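Local coordinates for uncharacterized protein YycE (Bacillus subtilis, PDB 1TWU) that is of unknown function but belongs to the vicinal oxygen chelate superfamily and may be related to glyoxalases and fosfomycin resistance proteins, at residues Y29-C34 and K99-Q104; G117-I120 and W126-V129. One frame throughout, in Å; residues are numbered along the deposited sequence.

Running from the N terminus, the chain passes through Y29-C34 near the end of helix 22-32, builds the rest of the first four-stranded sheet and starts the second sheet with strand 80-84, followed by helix 88-100. At K99-Q104 interaction 1 closes a loop of 64 residues, joining helix 22-32 to helix 88-100 near their C-terminal ends. Interaction 2 follows in series, neither nested nor crossing: G117-I120 and W126-V129 are the two arms of a beta hairpin in the second sheet. The two contacts touch where the OH of Y29 packs against W126 and I128, and where Y103 and Q104 lie over I120, so the helix 22-32 end and the loop after helix 88-100 pack on the second sheet.

Interaction 1: residues Y29-C34 and K99-Q104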
loop_
_atom_site.group_PDB
_atom_site.type_symbol
_atom_site.label_atom_id
_atom_site.label_comp_id
_atom_site.label_asym_id
_atom_site.label_seq_id
_atom_site.Cartn_x
_atom_site.Cartn_y
_atom_site.Cartn_z
ATOM N N TYR A 29 -5.733 11.415 7.883
ATOM C CA TYR A 29 -6.003 11.274 6.453
ATOM C C TYR A 29 -7.035 12.205 5.849
ATOM O O TYR A 29 -6.850 12.695 4.733
ATOM C CB TYR A 29 -6.368 9.819 6.138
ATOM C CG TYR A 29 -5.173 8.919 6.247
ATOM C CD1 TYR A 29 -4.231 8.858 5.224
ATOM C CD2 TYR A 29 -4.921 8.202 7.420
ATOM C CE1 TYR A 29 -3.053 8.106 5.369
ATOM C CE2 TYR A 29 -3.748 7.448 7.581
ATOM C CZ TYR A 29 -2.819 7.406 6.554
ATOM O OH TYR A 29 -1.657 6.691 6.715
ATOM N N GLU A 30 -8.114 12.460 6.571
ATOM C CA GLU A 30 -9.138 13.324 6.030
ATOM C C GLU A 30 -8.871 14.784 6.368
ATOM O O GLU A 30 -8.897 15.642 5.488
ATOM C CB GLU A 30 -10.508 12.895 6.540
ATOM C CG GLU A 30 -11.574 13.001 5.481
ATOM C CD GLU A 30 -12.939 12.587 5.979
ATOM O OE1 GLU A 30 -13.030 11.583 6.725
ATOM O OE2 GLU A 30 -13.924 13.258 5.606
ATOM N N GLU A 31 -8.606 15.066 7.638
ATOM C CA GLU A 31 -8.325 16.434 8.049
ATOM C C GLU A 31 -6.899 16.842 7.708
ATOM O O GLU A 31 -6.645 17.988 7.343
ATOM C CB GLU A 31 -8.523 16.608 9.549
ATOM C CG GLU A 31 -9.921 16.349 10.048
ATOM C CD GLU A 31 -10.111 16.867 11.468
ATOM O OE1 GLU A 31 -10.950 16.296 12.208
ATOM O OE2 GLU A 31 -9.428 17.856 11.842
ATOM N N GLY A 32 -5.968 15.907 7.834
ATOM C CA GLY A 32 -4.583 16.216 7.554
ATOM C C GLY A 32 -4.239 16.245 6.085
ATOM O O GLY A 32 -3.907 17.298 5.541
ATOM N N LEU A 33 -4.306 15.084 5.441
ATOM C CA LEU A 33 -3.990 14.984 4.021
ATOM C C LEU A 33 -5.092 15.512 3.130
ATOM O O LEU A 33 -4.848 15.859 1.977
ATOM C CB LEU A 33 -3.715 13.535 3.634
ATOM C CG LEU A 33 -2.376 12.982 4.096
ATOM C CD1 LEU A 33 -2.207 11.555 3.579
ATOM C CD2 LEU A 33 -1.265 13.885 3.573
ATOM N N CYS A 34 -6.305 15.571 3.665
ATOM C CA CYS A 34 -7.449 16.026 2.891
ATOM C C CYS A 34 -7.743 15.052 1.760
ATOM O O CYS A 34 -7.980 15.447 0.616
ATOM C CB CYS A 34 -7.209 17.431 2.334
ATOM S SG CYS A 34 -7.338 18.726 3.589
ATOM N N LYS A 99 2.512 18.736 10.788
ATOM C CA LYS A 99 3.312 18.933 11.994
ATOM C C LYS A 99 2.594 19.887 12.953
ATOM O O LYS A 99 2.649 19.716 14.172
ATOM C CB LYS A 99 4.699 19.486 11.634
ATOM C CG LYS A 99 5.506 18.571 10.719
ATOM C CD LYS A 99 6.894 19.107 10.456
ATOM C CE LYS A 99 7.754 19.034 11.696
ATOM N NZ LYS A 99 9.173 19.409 11.417
ATOM N N HIS A 100 1.913 20.887 12.400
ATOM C CA HIS A 100 1.183 21.841 13.222
ATOM C C HIS A 100 -0.071 21.205 13.806
ATOM O O HIS A 100 -0.623 21.693 14.800
ATOM C CB HIS A 100 0.840 23.088 12.408
ATOM C CG HIS A 100 2.039 23.918 12.064
ATOM N ND1 HIS A 100 1.946 25.174 11.502
ATOM C CD2 HIS A 100 3.365 23.670 12.209
ATOM C CE1 HIS A 100 3.160 25.664 11.318
ATOM N NE2 HIS A 100 4.039 24.770 11.739
ATOM N N MET A 101 -0.514 20.108 13.190
ATOM C CA MET A 101 -1.674 19.375 13.683
ATOM C C MET A 101 -1.206 18.431 14.794
ATOM O O MET A 101 -2.020 17.857 15.511
ATOM C CB MET A 101 -2.349 18.582 12.553
ATOM C CG MET A 101 -3.226 19.436 11.637
ATOM S SD MET A 101 -3.939 18.503 10.296
ATOM C CE MET A 101 -5.266 17.771 11.122
ATOM N N GLY A 102 0.111 18.277 14.930
ATOM C CA GLY A 102 0.651 17.426 15.979
ATOM C C GLY A 102 1.416 16.179 15.560
ATOM O O GLY A 102 1.942 15.467 16.417
ATOM N N TYR A 103 1.496 15.912 14.261
ATOM C CA TYR A 103 2.196 14.730 13.776
ATOM C C TYR A 103 3.706 14.934 13.681
ATOM O O TYR A 103 4.173 15.982 13.256
ATOM C CB TYR A 103 1.592 14.305 12.435
ATOM C CG TYR A 103 0.104 14.044 12.566
ATOM C CD1 TYR A 103 -0.364 12.956 13.310
ATOM C CD2 TYR A 103 -0.834 14.931 12.029
ATOM C CE1 TYR A 103 -1.724 12.758 13.526
ATOM C CE2 TYR A 103 -2.203 14.747 12.239
ATOM C CZ TYR A 103 -2.639 13.657 12.994
ATOM O OH TYR A 103 -3.981 13.478 13.252
ATOM N N GLN A 104 4.449 13.908 14.089
ATOM C CA GLN A 104 5.908 13.918 14.127
ATOM C C GLN A 104 6.617 13.699 12.812
ATOM O O GLN A 104 6.255 12.807 12.046
ATOM C CB GLN A 104 6.418 12.827 15.070
ATOM C CG GLN A 104 5.837 12.878 16.440
ATOM C CD GLN A 104 6.278 14.105 17.198
ATOM O OE1 GLN A 104 5.474 14.757 17.868
ATOM N NE2 GLN A 104 7.565 14.427 17.107
#
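M101 reaches across to G32 and E31 and carries the whole contact. Its SD lies 3.6 Å from the CA of G32, and its terminal CE bends round to sit 3.8 Å from the CB of E31. The chain is extended through chi2 and turns at chi3 (81°), which folds the methyl back along the last turn of helix 22-32. The sulfur rests against the bare CA of G32; this buried glycine is the tight part. The contact lies near the C-terminal ends of both helices, which run beside each other over the sheet in a duplicated alpha-beta sandwich, consistent with the VOC family. After helix 88-100 the chain turns off through a Schellman motif, with positive phi at G102 and its N bonded to the O of K99 at 3.0 Å. The other side is looser. E31 is exposed and offers little more than its CB, its chain running on extended beyond CG, and no hydrogen bond spans the two segments. Polar links come instead from neighbouring turns: R27 binds the O of M101 and the OH of Y103, while K97 donates to the O of E31. On the buried side L33 packs on I94 and L98.

Interaction 2: residues G117-I120 and W126-V129; sequences GVTI and WRIV
T119 has its OG1 beside the backbone N and its CG2 anti to it (chi1 -57°), and this rotation sends the two branches to different partners on the facing strand. The hydroxyl oxygen meets the CG2 of V129 at 3.5 Å, a methyl that lies beside the backbone N of its own residue. The methyl of T119 lies instead 3.6 Å from the CD of R127, which lays both CB and CD against it. T119 and V129 form a non-hydrogen-bonded antiparallel pair, their CA atoms 4.4 Å apart. The next pair, I120 and I128, is hydrogen-bonded: I120 N gives a nearly straight bond to I128 O (2.8 Å, 173° at the hydrogen), and I128 N returns one to I120 O at 2.8 Å, more bent at 154°. Together the strands make the antiparallel hairpin at the middle of the second four-stranded sheet, between strands 105-106 and 80-84, in the C-terminal half of the VOC fold. Two CA-H...O contacts continue the pairing away from the turn: V129 CA to V118 O at 3.4 Å, and T119 CA to I128 O, which also accepts the bond from I120 N. On the face opposite T119 and V129, the ends of I120 and I128 lead away from each other, and the nearest side-chain approach is to the backbone, with I128 CB 3.3 Å from I120 O. This face takes the helices, I128 packing on F28 and Y29 of helix 22-32 and I120 on K99. At the turn, E121 forms a salt bridge with the NE of R127 and D122 accepts a hydrogen bond from the N of W126, whose indole makes a cation-pi contact with R17.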
loop_
_atom_site.group_PDB
_atom_site.type_symbol
_atom_site.label_atom_id
_atom_site.label_comp_id
_atom_site.label_asym_id
_atom_site.label_seq_id
_atom_site.Cartn_x
_atom_site.Cartn_y
_atom_site.Cartn_z
ATOM N N GLY A 117 13.364 14.848 0.902
ATOM C CA GLY A 117 12.142 14.176 1.290
ATOM C C GLY A 117 11.826 14.409 2.753
ATOM O O GLY A 117 12.738 14.609 3.560
ATOM N N VAL A 118 10.537 14.401 3.094
ATOM C CA VAL A 118 10.090 14.594 4.472
ATOM C C VAL A 118 9.212 13.416 4.880
ATOM O O VAL A 118 8.252 13.086 4.186
ATOM C CB VAL A 118 9.263 15.889 4.631
ATOM C CG1 VAL A 118 8.725 15.995 6.054
ATOM C CG2 VAL A 118 10.120 17.100 4.297
ATOM N N THR A 119 9.541 12.790 6.005
ATOM C CA THR A 119 8.779 11.648 6.501
ATOM C C THR A 119 7.987 12.007 7.753
ATOM O O THR A 119 8.545 12.474 8.745
ATOM C CB THR A 119 9.702 10.457 6.832
ATOM O OG1 THR A 119 10.455 10.101 5.667
ATOM C CG2 THR A 119 8.878 9.254 7.285
ATOM N N ILE A 120 6.675 11.796 7.691
ATOM C CA ILE A 120 5.778 12.081 8.809
ATOM C C ILE A 120 5.114 10.764 9.180
ATOM O O ILE A 120 4.673 10.030 8.297
ATOM C CB ILE A 120 4.654 13.074 8.403
ATOM C CG1 ILE A 120 5.250 14.354 7.787
ATOM C CG2 ILE A 120 3.786 13.384 9.607
ATOM C CD1 ILE A 120 6.212 15.120 8.678
ATOM N N TRP A 126 2.874 4.405 10.468
ATOM C CA TRP A 126 3.169 4.135 9.070
ATOM C C TRP A 126 3.959 5.362 8.619
ATOM O O TRP A 126 3.609 6.484 8.981
ATOM C CB TRP A 126 1.875 3.988 8.260
ATOM C CG TRP A 126 2.080 3.320 6.919
ATOM C CD1 TRP A 126 3.162 2.570 6.523
ATOM C CD2 TRP A 126 1.160 3.301 5.817
ATOM N NE1 TRP A 126 2.969 2.092 5.251
ATOM C CE2 TRP A 126 1.751 2.524 4.794
ATOM C CE3 TRP A 126 -0.106 3.861 5.598
ATOM C CZ2 TRP A 126 1.114 2.293 3.568
ATOM C CZ3 TRP A 126 -0.739 3.629 4.382
ATOM C CH2 TRP A 126 -0.126 2.852 3.384
ATOM N N ARG A 127 5.035 5.147 7.864
ATOM C CA ARG A 127 5.880 6.242 7.390
ATOM C C ARG A 127 5.335 6.878 6.105
ATOM O O ARG A 127 5.370 6.276 5.031
ATOM C CB ARG A 127 7.315 5.742 7.147
ATOM C CG ARG A 127 8.067 5.239 8.388
ATOM C CD ARG A 127 8.375 6.367 9.350
ATOM N NE ARG A 127 8.987 5.913 10.600
ATOM C CZ ARG A 127 10.297 5.823 10.825
ATOM N NH1 ARG A 127 11.174 6.148 9.886
ATOM N NH2 ARG A 127 10.733 5.438 12.014
ATOM N N ILE A 128 4.828 8.099 6.227
ATOM C CA ILE A 128 4.294 8.813 5.075
ATOM C C ILE A 128 5.401 9.747 4.560
ATOM O O ILE A 128 5.794 10.714 5.223
ATOM C CB ILE A 128 3.026 9.632 5.456
ATOM C CG1 ILE A 128 2.080 8.772 6.303
ATOM C CG2 ILE A 128 2.299 10.097 4.195
ATOM C CD1 ILE A 128 1.694 7.459 5.659
ATOM N N VAL A 129 5.908 9.444 3.372
ATOM C CA VAL A 129 6.983 10.232 2.793
ATOM C C VAL A 129 6.528 11.148 1.666
ATOM O O VAL A 129 5.710 10.781 0.823
ATOM C CB VAL A 129 8.113 9.305 2.267
ATOM C CG1 VAL A 129 9.336 10.129 1.853
ATOM C CG2 VAL A 129 8.481 8.296 3.337
#